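Local coordinates for glucuronoarabinoxylan endo-1,4-beta-xylanase (Clostridium papyrosolvens, PDB 4FMV), which probably cleaves internal beta-1,4 linkages of xylan, as the family 30 glycoside hydrolase module of a longer protein that also has carbohydrate-binding and dockerin modules, at residues L196-Y207 / G225-Y234; E69-S77 / K126-D134. All blocks are in the same frame, centred on the assembly; numbering follows the deposited sequence.

Contact 1 of 2, residues L196-Y207 / G225-Y234; sequences LDNMDVLGCHFY and GKELWMTEKY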
loop_
_atom_site.group_PDB
_atom_site.type_symbol
_atom_site.label_atom_id
_atom_site.label_comp_id
_atom_site.label_asym_id
_atom_site.label_seq_id
_atom_site.Cartn_x
_atom_site.Cartn_y
_atom_site.Cartn_z
ATOM N N LEU A 196 -16.838 13.274 -2.422
ATOM C CA LEU A 196 -15.427 13.572 -2.597
ATOM C C LEU A 196 -14.852 14.234 -1.336
ATOM O O LEU A 196 -13.742 13.915 -0.913
ATOM C CB LEU A 196 -15.225 14.463 -3.822
ATOM C CG LEU A 196 -13.791 14.913 -4.149
ATOM C CD1 LEU A 196 -12.829 13.729 -4.301
ATOM C CD2 LEU A 196 -13.805 15.780 -5.405
ATOM N N ASP A 197 -15.618 15.147 -0.744
ATOM C CA ASP A 197 -15.232 15.820 0.496
ATOM C C ASP A 197 -15.041 14.822 1.624
ATOM O O ASP A 197 -14.172 14.995 2.500
ATOM C CB ASP A 197 -16.300 16.823 0.927
ATOM C CG ASP A 197 -16.008 18.218 0.444
ATOM O OD1 ASP A 197 -14.844 18.481 0.078
ATOM O OD2 ASP A 197 -16.937 19.054 0.430
ATOM N N ASN A 198 -15.886 13.794 1.621
ATOM C CA ASN A 198 -15.865 12.794 2.678
ATOM C C ASN A 198 -14.839 11.678 2.451
ATOM O O ASN A 198 -14.663 10.834 3.315
ATOM C CB ASN A 198 -17.270 12.215 2.913
ATOM C CG ASN A 198 -18.200 13.217 3.555
ATOM O OD1 ASN A 198 -17.747 14.211 4.139
ATOM N ND2 ASN A 198 -19.508 12.977 3.444
ATOM N N MET A 199 -14.178 11.691 1.290
ATOM C CA MET A 199 -13.102 10.751 0.968
ATOM C C MET A 199 -11.733 11.383 1.124
ATOM O O MET A 199 -11.452 12.405 0.510
ATOM C CB MET A 199 -13.211 10.258 -0.469
ATOM C CG MET A 199 -12.165 9.210 -0.802
ATOM S SD MET A 199 -11.923 8.980 -2.576
ATOM C CE MET A 199 -10.807 10.351 -2.898
ATOM N N ASP A 200 -10.940 10.855 2.046
ATOM C CA ASP A 200 -9.519 11.172 2.154
ATOM C C ASP A 200 -8.511 10.368 1.339
ATOM O O ASP A 200 -7.552 10.926 0.801
ATOM C CB ASP A 200 -9.146 11.273 3.623
ATOM C CG ASP A 200 -10.104 12.178 4.359
ATOM O OD1 ASP A 200 -9.952 13.410 4.225
ATOM O OD2 ASP A 200 -11.031 11.656 5.014
ATOM N N VAL A 201 -8.705 9.050 1.293
ATOM C CA VAL A 201 -7.783 8.183 0.582
ATOM C C VAL A 201 -8.575 7.297 -0.365
ATOM O O VAL A 201 -9.530 6.643 0.057
ATOM C CB VAL A 201 -6.934 7.310 1.560
ATOM C CG1 VAL A 201 -6.003 6.385 0.794
ATOM C CG2 VAL A 201 -6.124 8.207 2.529
ATOM N N LEU A 202 -8.193 7.284 -1.639
ATOM C CA LEU A 202 -8.845 6.369 -2.577
ATOM C C LEU A 202 -7.975 5.116 -2.531
ATOM O O LEU A 202 -6.810 5.159 -2.944
ATOM C CB LEU A 202 -8.858 6.973 -3.995
ATOM C CG LEU A 202 -9.871 6.383 -4.997
ATOM C CD1 LEU A 202 -9.982 7.237 -6.261
ATOM C CD2 LEU A 202 -9.490 4.978 -5.341
ATOM N N GLY A 203 -8.504 4.045 -1.931
ATOM C CA GLY A 203 -7.830 2.759 -1.920
ATOM C C GLY A 203 -8.259 1.850 -3.056
ATOM O O GLY A 203 -9.428 1.812 -3.415
ATOM N N CYS A 204 -7.340 1.031 -3.541
ATOM C CA CYS A 204 -7.636 0.083 -4.605
ATOM C C CYS A 204 -6.762 -1.156 -4.446
ATOM O O CYS A 204 -5.687 -1.092 -3.844
ATOM C CB CYS A 204 -7.351 0.714 -5.967
ATOM S SG CYS A 204 -5.599 1.110 -6.258
ATOM N N HIS A 205 -7.217 -2.278 -5.003
ATOM C CA HIS A 205 -6.397 -3.482 -5.065
ATOM C C HIS A 205 -6.064 -3.805 -6.518
ATOM O O HIS A 205 -6.753 -3.378 -7.443
ATOM C CB HIS A 205 -7.107 -4.681 -4.420
ATOM C CG HIS A 205 -7.481 -4.460 -2.989
ATOM N ND1 HIS A 205 -8.214 -5.376 -2.262
ATOM C CD2 HIS A 205 -7.234 -3.427 -2.152
ATOM C CE1 HIS A 205 -8.386 -4.921 -1.036
ATOM N NE2 HIS A 205 -7.805 -3.732 -0.944
ATOM N N PHE A 206 -4.957 -4.522 -6.663
ATOM C CA PHE A 206 -4.304 -4.950 -7.912
ATOM C C PHE A 206 -4.607 -6.345 -8.494
ATOM O O PHE A 206 -3.732 -6.927 -9.156
ATOM C CB PHE A 206 -2.821 -4.577 -8.008
ATOM C CG PHE A 206 -2.565 -3.123 -8.347
ATOM C CD1 PHE A 206 -3.620 -2.213 -8.492
ATOM C CD2 PHE A 206 -1.255 -2.670 -8.539
ATOM C CE1 PHE A 206 -3.377 -0.866 -8.812
ATOM C CE2 PHE A 206 -0.993 -1.320 -8.863
ATOM C CZ PHE A 206 -2.061 -0.420 -8.998
ATOM N N TYR A 207 -5.696 -6.998 -8.106
ATOM C CA TYR A 207 -5.799 -8.357 -8.566
ATOM C C TYR A 207 -6.420 -8.324 -9.955
ATOM O O TYR A 207 -7.639 -8.275 -10.120
ATOM C CB TYR A 207 -6.760 -9.091 -7.619
ATOM C CG TYR A 207 -6.192 -9.215 -6.219
ATOM C CD1 TYR A 207 -5.085 -10.027 -5.979
ATOM C CD2 TYR A 207 -6.733 -8.514 -5.161
ATOM C CE1 TYR A 207 -4.543 -10.139 -4.726
ATOM C CE2 TYR A 207 -6.179 -8.616 -3.892
ATOM C CZ TYR A 207 -5.095 -9.429 -3.686
ATOM O OH TYR A 207 -4.543 -9.551 -2.432
ATOM N N GLY A 225 -5.936 17.528 -2.131
ATOM C CA GLY A 225 -6.200 17.143 -0.754
ATOM C C GLY A 225 -6.409 15.650 -0.531
ATOM O O GLY A 225 -6.719 15.218 0.585
ATOM N N LYS A 226 -6.206 14.843 -1.571
ATOM C CA LYS A 226 -6.524 13.406 -1.504
ATOM C C LYS A 226 -5.261 12.586 -1.715
ATOM O O LYS A 226 -4.241 13.106 -2.163
ATOM C CB LYS A 226 -7.551 12.992 -2.575
ATOM C CG LYS A 226 -8.811 13.866 -2.663
ATOM C CD LYS A 226 -9.551 13.948 -1.347
ATOM C CE LYS A 226 -10.575 15.091 -1.347
ATOM N NZ LYS A 226 -11.292 15.209 -0.048
ATOM N N GLU A 227 -5.356 11.304 -1.388
ATOM C CA GLU A 227 -4.287 10.359 -1.637
ATOM C C GLU A 227 -4.849 9.132 -2.350
ATOM O O GLU A 227 -6.038 8.845 -2.272
ATOM C CB GLU A 227 -3.610 9.952 -0.329
ATOM C CG GLU A 227 -2.833 11.070 0.350
ATOM C CD GLU A 227 -1.472 10.611 0.849
ATOM O OE1 GLU A 227 -1.431 9.694 1.691
ATOM O OE2 GLU A 227 -0.451 11.166 0.388
ATOM N N LEU A 228 -3.971 8.425 -3.046
ATOM C CA LEU A 228 -4.312 7.234 -3.802
ATOM C C LEU A 228 -3.342 6.116 -3.401
ATOM O O LEU A 228 -2.130 6.239 -3.623
ATOM C CB LEU A 228 -4.175 7.550 -5.299
ATOM C CG LEU A 228 -4.371 6.415 -6.318
ATOM C CD1 LEU A 228 -5.782 5.826 -6.251
ATOM C CD2 LEU A 228 -4.071 6.877 -7.762
ATOM N N TRP A 229 -3.859 5.036 -2.805
ATOM C CA TRP A 229 -3.000 3.961 -2.327
ATOM C C TRP A 229 -3.441 2.642 -2.931
ATOM O O TRP A 229 -4.635 2.372 -3.022
ATOM C CB TRP A 229 -3.112 3.769 -0.816
ATOM C CG TRP A 229 -2.813 4.920 0.067
ATOM C CD1 TRP A 229 -2.453 6.193 -0.290
ATOM C CD2 TRP A 229 -2.869 4.896 1.491
ATOM N NE1 TRP A 229 -2.289 6.966 0.847
ATOM C CE2 TRP A 229 -2.531 6.184 1.950
ATOM C CE3 TRP A 229 -3.171 3.897 2.433
ATOM C CZ2 TRP A 229 -2.498 6.506 3.312
ATOM C CZ3 TRP A 229 -3.139 4.219 3.776
ATOM C CH2 TRP A 229 -2.796 5.503 4.205
ATOM N N MET A 230 -2.477 1.795 -3.269
ATOM C CA MET A 230 -2.800 0.420 -3.604
ATOM C C MET A 230 -2.706 -0.306 -2.257
ATOM O O MET A 230 -1.623 -0.433 -1.681
ATOM C CB MET A 230 -1.726 -0.110 -4.540
ATOM C CG MET A 230 -2.111 -1.327 -5.336
ATOM S SD MET A 230 -2.521 -2.759 -4.343
ATOM C CE MET A 230 -0.961 -3.081 -3.482
ATOM N N THR A 231 -3.857 -0.717 -1.731
ATOM C CA THR A 231 -3.938 -1.233 -0.358
ATOM C C THR A 231 -3.865 -2.745 -0.127
ATOM O O THR A 231 -3.829 -3.187 1.024
ATOM C CB THR A 231 -5.228 -0.707 0.316
ATOM O OG1 THR A 231 -6.373 -1.172 -0.413
ATOM C CG2 THR A 231 -5.227 0.801 0.337
ATOM N N GLU A 232 -3.978 -3.551 -1.173
ATOM C CA GLU A 232 -3.727 -4.989 -1.028
ATOM C C GLU A 232 -3.247 -5.644 -2.311
ATOM O O GLU A 232 -3.897 -5.510 -3.358
ATOM C CB GLU A 232 -5.001 -5.684 -0.556
ATOM C CG GLU A 232 -4.781 -7.115 -0.016
ATOM C CD GLU A 232 -6.064 -7.894 -0.002
ATOM O OE1 GLU A 232 -7.028 -7.428 0.626
ATOM O OE2 GLU A 232 -6.126 -8.952 -0.643
ATOM N N LYS A 233 -2.156 -6.399 -2.232
ATOM C CA LYS A 233 -1.768 -7.310 -3.304
ATOM C C LYS A 233 -0.878 -8.381 -2.675
ATOM O O LYS A 233 -0.089 -8.090 -1.767
ATOM C CB LYS A 233 -1.045 -6.540 -4.428
ATOM C CG LYS A 233 -0.626 -7.395 -5.652
ATOM C CD LYS A 233 -1.825 -8.115 -6.293
ATOM C CE LYS A 233 -1.416 -8.881 -7.576
ATOM N NZ LYS A 233 -1.102 -7.973 -8.727
ATOM N N TYR A 234 -0.942 -9.605 -3.169
ATOM C CA TYR A 234 0.089 -10.572 -2.809
ATOM C C TYR A 234 0.623 -11.232 -4.068
ATOM O O TYR A 234 0.021 -11.123 -5.158
ATOM C CB TYR A 234 -0.439 -11.621 -1.812
ATOM C CG TYR A 234 -1.409 -12.584 -2.446
ATOM C CD1 TYR A 234 -0.947 -13.743 -3.073
ATOM C CD2 TYR A 234 -2.775 -12.329 -2.458
ATOM C CE1 TYR A 234 -1.818 -14.636 -3.692
ATOM C CE2 TYR A 234 -3.660 -13.238 -3.057
ATOM C CZ TYR A 234 -3.168 -14.377 -3.671
ATOM O OH TYR A 234 -4.025 -15.276 -4.279
HETATM O O HOH W 1 -12.198 17.852 -0.609
HETATM O O HOH W 2 -9.503 15.288 2.116
#

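Contact 2 of 2, residues E69-S77 / K126-D134; sequences ELANAKKAS and KYMKDNGVD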
loop_
_atom_site.group_PDB
_atom_site.type_symbol
_atom_site.label_atom_id
_atom_site.label_comp_id
_atom_site.label_asym_id
_atom_site.label_seq_id
_atom_site.Cartn_x
_atom_site.Cartn_y
_atom_site.Cartn_z
ATOM N N GLU A 69 -5.257 -6.835 17.045
ATOM C CA GLU A 69 -4.883 -5.845 16.056
ATOM C C GLU A 69 -4.395 -4.561 16.725
ATOM O O GLU A 69 -3.535 -3.876 16.189
ATOM C CB GLU A 69 -6.035 -5.578 15.081
ATOM C CG GLU A 69 -6.319 -6.725 14.089
ATOM C CD GLU A 69 -5.307 -6.795 12.966
ATOM O OE1 GLU A 69 -5.688 -7.208 11.841
ATOM O OE2 GLU A 69 -4.126 -6.453 13.207
ATOM N N LEU A 70 -4.935 -4.234 17.898
ATOM C CA LEU A 70 -4.332 -3.164 18.705
ATOM C C LEU A 70 -2.834 -3.437 18.984
ATOM O O LEU A 70 -1.998 -2.545 18.869
ATOM C CB LEU A 70 -5.095 -2.938 20.021
ATOM C CG LEU A 70 -4.378 -2.012 21.024
ATOM C CD1 LEU A 70 -4.299 -0.591 20.487
ATOM C CD2 LEU A 70 -5.047 -2.018 22.402
ATOM N N ALA A 71 -2.497 -4.668 19.358
ATOM C CA ALA A 71 -1.112 -4.993 19.654
ATOM C C ALA A 71 -0.239 -4.837 18.399
ATOM O O ALA A 71 0.888 -4.333 18.466
ATOM C CB ALA A 71 -0.997 -6.413 20.254
ATOM N N ASN A 72 -0.763 -5.276 17.258
ATOM C CA ASN A 72 -0.073 -5.133 15.983
ATOM C C ASN A 72 0.163 -3.662 15.659
ATOM O O ASN A 72 1.266 -3.254 15.316
ATOM C CB ASN A 72 -0.879 -5.832 14.879
ATOM C CG ASN A 72 -0.952 -7.348 15.093
ATOM O OD1 ASN A 72 -0.043 -7.936 15.685
ATOM N ND2 ASN A 72 -2.033 -7.978 14.629
ATOM N N ALA A 73 -0.891 -2.871 15.816
ATOM C CA ALA A 73 -0.838 -1.431 15.619
ATOM C C ALA A 73 0.217 -0.778 16.497
ATOM O O ALA A 73 0.981 0.071 16.030
ATOM C CB ALA A 73 -2.222 -0.815 15.902
ATOM N N LYS A 74 0.277 -1.168 17.773
ATOM C CA LYS A 74 1.267 -0.571 18.670
ATOM C C LYS A 74 2.699 -0.887 18.241
ATOM O O LYS A 74 3.580 -0.035 18.359
ATOM C CB LYS A 74 1.039 -0.995 20.123
ATOM C CG LYS A 74 -0.209 -0.386 20.789
ATOM C CD LYS A 74 -0.287 -0.828 22.255
ATOM C CE LYS A 74 -1.422 -0.166 23.020
ATOM N NZ LYS A 74 -1.343 -0.466 24.517
ATOM N N LYS A 75 2.943 -2.102 17.748
ATOM C CA LYS A 75 4.294 -2.451 17.299
ATOM C C LYS A 75 4.708 -1.661 16.049
ATOM O O LYS A 75 5.841 -1.169 15.956
ATOM C CB LYS A 75 4.437 -3.965 17.079
ATOM C CG LYS A 75 4.422 -4.761 18.387
ATOM C CD LYS A 75 4.461 -6.240 18.127
ATOM C CE LYS A 75 4.345 -7.056 19.436
ATOM N NZ LYS A 75 3.042 -6.865 20.101
ATOM N N ALA A 76 3.789 -1.538 15.100
ATOM C CA ALA A 76 4.049 -0.767 13.892
ATOM C C ALA A 76 4.294 0.699 14.240
ATOM O O ALA A 76 5.250 1.302 13.754
ATOM C CB ALA A 76 2.888 -0.918 12.869
ATOM N N SER A 77 3.455 1.259 15.113
ATOM C CA SER A 77 3.554 2.668 15.476
ATOM C C SER A 77 4.865 2.999 16.163
ATOM O O SER A 77 5.399 4.091 15.983
ATOM C CB SER A 77 2.409 3.076 16.413
ATOM O OG SER A 77 1.157 2.953 15.762
ATOM N N LYS A 126 -12.132 4.929 18.021
ATOM C CA LYS A 126 -12.008 5.417 19.391
ATOM C C LYS A 126 -11.267 4.411 20.275
ATOM O O LYS A 126 -10.426 4.793 21.086
ATOM C CB LYS A 126 -13.366 5.808 19.986
ATOM C CG LYS A 126 -13.297 6.311 21.443
ATOM C CD LYS A 126 -14.713 6.534 21.988
ATOM C CE LYS A 126 -14.735 7.215 23.376
ATOM N NZ LYS A 126 -14.147 6.376 24.450
ATOM N N TYR A 127 -11.554 3.124 20.114
ATOM C CA TYR A 127 -10.791 2.095 20.833
ATOM C C TYR A 127 -9.290 2.235 20.569
ATOM O O TYR A 127 -8.463 2.191 21.489
ATOM C CB TYR A 127 -11.258 0.706 20.394
ATOM C CG TYR A 127 -10.401 -0.428 20.893
ATOM C CD1 TYR A 127 -10.287 -0.691 22.259
ATOM C CD2 TYR A 127 -9.711 -1.258 20.005
ATOM C CE1 TYR A 127 -9.512 -1.747 22.733
ATOM C CE2 TYR A 127 -8.928 -2.321 20.476
ATOM C CZ TYR A 127 -8.837 -2.555 21.838
ATOM O OH TYR A 127 -8.060 -3.591 22.319
ATOM N N MET A 128 -8.926 2.400 19.302
ATOM C CA MET A 128 -7.526 2.617 18.977
ATOM C C MET A 128 -6.989 3.897 19.640
ATOM O O MET A 128 -5.892 3.903 20.245
ATOM C CB MET A 128 -7.336 2.663 17.462
ATOM C CG MET A 128 -7.572 1.327 16.796
ATOM S SD MET A 128 -6.251 0.163 17.159
ATOM C CE MET A 128 -7.064 -1.391 16.784
ATOM N N LYS A 129 -7.754 4.980 19.523
ATOM C CA LYS A 129 -7.336 6.253 20.126
ATOM C C LYS A 129 -7.147 6.182 21.645
ATOM O O LYS A 129 -6.192 6.744 22.197
ATOM C CB LYS A 129 -8.339 7.351 19.802
ATOM C CG LYS A 129 -7.991 8.701 20.427
ATOM C CD LYS A 129 -8.940 9.788 19.944
ATOM C CE LYS A 129 -8.551 11.157 20.504
ATOM N NZ LYS A 129 -7.153 11.521 20.123
ATOM N N ASP A 130 -8.069 5.513 22.328
ATOM C CA ASP A 130 -8.030 5.431 23.787
ATOM C C ASP A 130 -6.830 4.593 24.234
ATOM O O ASP A 130 -6.367 4.669 25.378
ATOM C CB ASP A 130 -9.321 4.793 24.313
ATOM C CG ASP A 130 -10.521 5.708 24.198
ATOM O OD1 ASP A 130 -10.334 6.918 23.933
ATOM O OD2 ASP A 130 -11.660 5.223 24.390
ATOM N N ASN A 131 -6.393 3.729 23.336
ATOM C CA ASN A 131 -5.235 2.863 23.549
ATOM C C ASN A 131 -3.916 3.351 22.978
ATOM O O ASN A 131 -2.973 2.585 22.875
ATOM C CB ASN A 131 -5.556 1.409 23.221
ATOM C CG ASN A 131 -6.495 0.805 24.239
ATOM O OD1 ASN A 131 -6.059 0.311 25.282
ATOM N ND2 ASN A 131 -7.790 0.886 23.976
ATOM N N GLY A 132 -3.897 4.587 22.484
ATOM C CA GLY A 132 -2.649 5.224 22.106
ATOM C C GLY A 132 -2.286 5.146 20.635
ATOM O O GLY A 132 -1.199 5.569 20.240
ATOM N N VAL A 133 -3.177 4.607 19.812
ATOM C CA VAL A 133 -2.918 4.543 18.378
ATOM C C VAL A 133 -3.881 5.498 17.673
ATOM O O VAL A 133 -5.107 5.328 17.755
ATOM C CB VAL A 133 -3.098 3.089 17.848
ATOM C CG1 VAL A 133 -3.064 3.030 16.307
ATOM C CG2 VAL A 133 -2.052 2.173 18.466
ATOM N N ASP A 134 -3.363 6.509 16.987
ATOM C CA ASP A 134 -4.271 7.359 16.237
ATOM C C ASP A 134 -4.321 6.789 14.822
ATOM O O ASP A 134 -3.361 6.927 14.036
ATOM C CB ASP A 134 -3.768 8.813 16.234
ATOM C CG ASP A 134 -3.871 9.487 17.620
ATOM O OD1 ASP A 134 -4.741 9.084 18.425
ATOM O OD2 ASP A 134 -3.087 10.431 17.902
#

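Contact 1 of 2, residues L196-Y207 / G225-Y234
Tyr207 OH donates to Glu232 OE2 over 2.5 Å, a very short hydrogen bond in which the carboxylate carbon lies at the edge of the phenol ring and the two planes are turned 69° apart. The same glutamate packs its CB over the centre of the His205 imidazole, 3.4 Å from the ring centroid. Its CG is anti to the backbone N (chi1 -165°), and the extended chain carries the carboxylate past the imidazole to the tyrosine. Thr231 OG1 meets the imidazole at its edge. Glu177 bonds both this hydroxyl and His205 NE2, Glu143 takes His205 ND1, and Arg47 forms a salt bridge with Glu232 OE1. Such a cluster at a strand's C-terminal end is consistent with the active-site position in (beta/alpha)8 glycosidases.

Five backbone bonds join the parallel strands, the shortest from Leu202 N to Glu227 O at 2.7 Å. On the sheet face of Val201, Glu227 and Trp229, Val201 CG1 sits 3.5 Å from the centroid of the Trp229 five-membered ring. Facing the other way, Met230 CG stands 3.4 Å from the Phe206 centroid, only 5° off the normal, and SD adds a Met-aromatic contact. At the N-terminal end, Lys226 NZ grips Leu196 O and Met199 O, both at 2.9 Å; Met199 N reaches Leu196 O from the opposite face.

Backbone bonds of Val201 and Gly203 to strand 172-178 place strand 201-205 between it and strand 227-232, the latter flanked in turn by strand 261-266, while Met199 and Leu202 rest against helix 183-190.

Contact 2 of 2, residues E69-S77 / K126-D134
Two helices of the outer layer of the (beta/alpha)8 barrel meet here, the second just where a Schellman motif ends it. Val133 N bonds to Met128 O and Gly132 N to Lys129 O, with Gly132 at positive phi as the C-prime residue; this turn brings Val133 back against helix 69-77. The short helical segments cross at -52°, their axes 10.9 Å apart.

Leu70, its CG anti to the backbone N (chi1 170°), sends both methyls toward helix 114-130. Its CD2 lies 3.4 Å from Tyr127 OH, approaching that ring obliquely, and CD1 lies 3.9 Å from Met128 SD, the two side chains running antiparallel alongside each other. Asn131 comes in roughly perpendicular to Leu70, with its CB 3.6 Å from Leu70 CD2. The Asn131 amide is held by a nearly straight bond, 172°, from ND2 to Tyr127 O in the last turn of helix 114-130, fixing it beside the leucine. One turn further along helix 69-77, Ala73 CB meets Val133 CG2 at 3.9 Å, and Lys74 CG lies beside the same methyl. The extended Lys74 chain then takes CE to 3.2 Å from Asn131 O.

No hydrogen bond or salt bridge joins the segments. Contacts are mostly apolar, with Tyr127 OH and Asn131 O touching carbons, while Asn131 ND2 and Ser77 OG bond within their own segments, so the attraction is chiefly van der Waals and hydrophobic.

Both segments of contact 2 precede those of contact 1; the centres are about 21 Å apart and the nearest atoms about 10 Å, so the two do not meet. They sample different layers of one (beta/alpha)8 barrel: neighbouring strands of the barrel wall in contact 1, outer helices in contact 2. Strand 45-49 connects them through successive residues: Arg47 faces contact 1 through Glu232, and the next residue, Leu48, touches Glu69 and Met128 of contact 2. Helix 67-78 also backs strand 82-86, through Ala73 and Ser77. Residues 69-77 and 126-134 thus pack outside the strands whose C-terminal ends probably form the catalytic cleft.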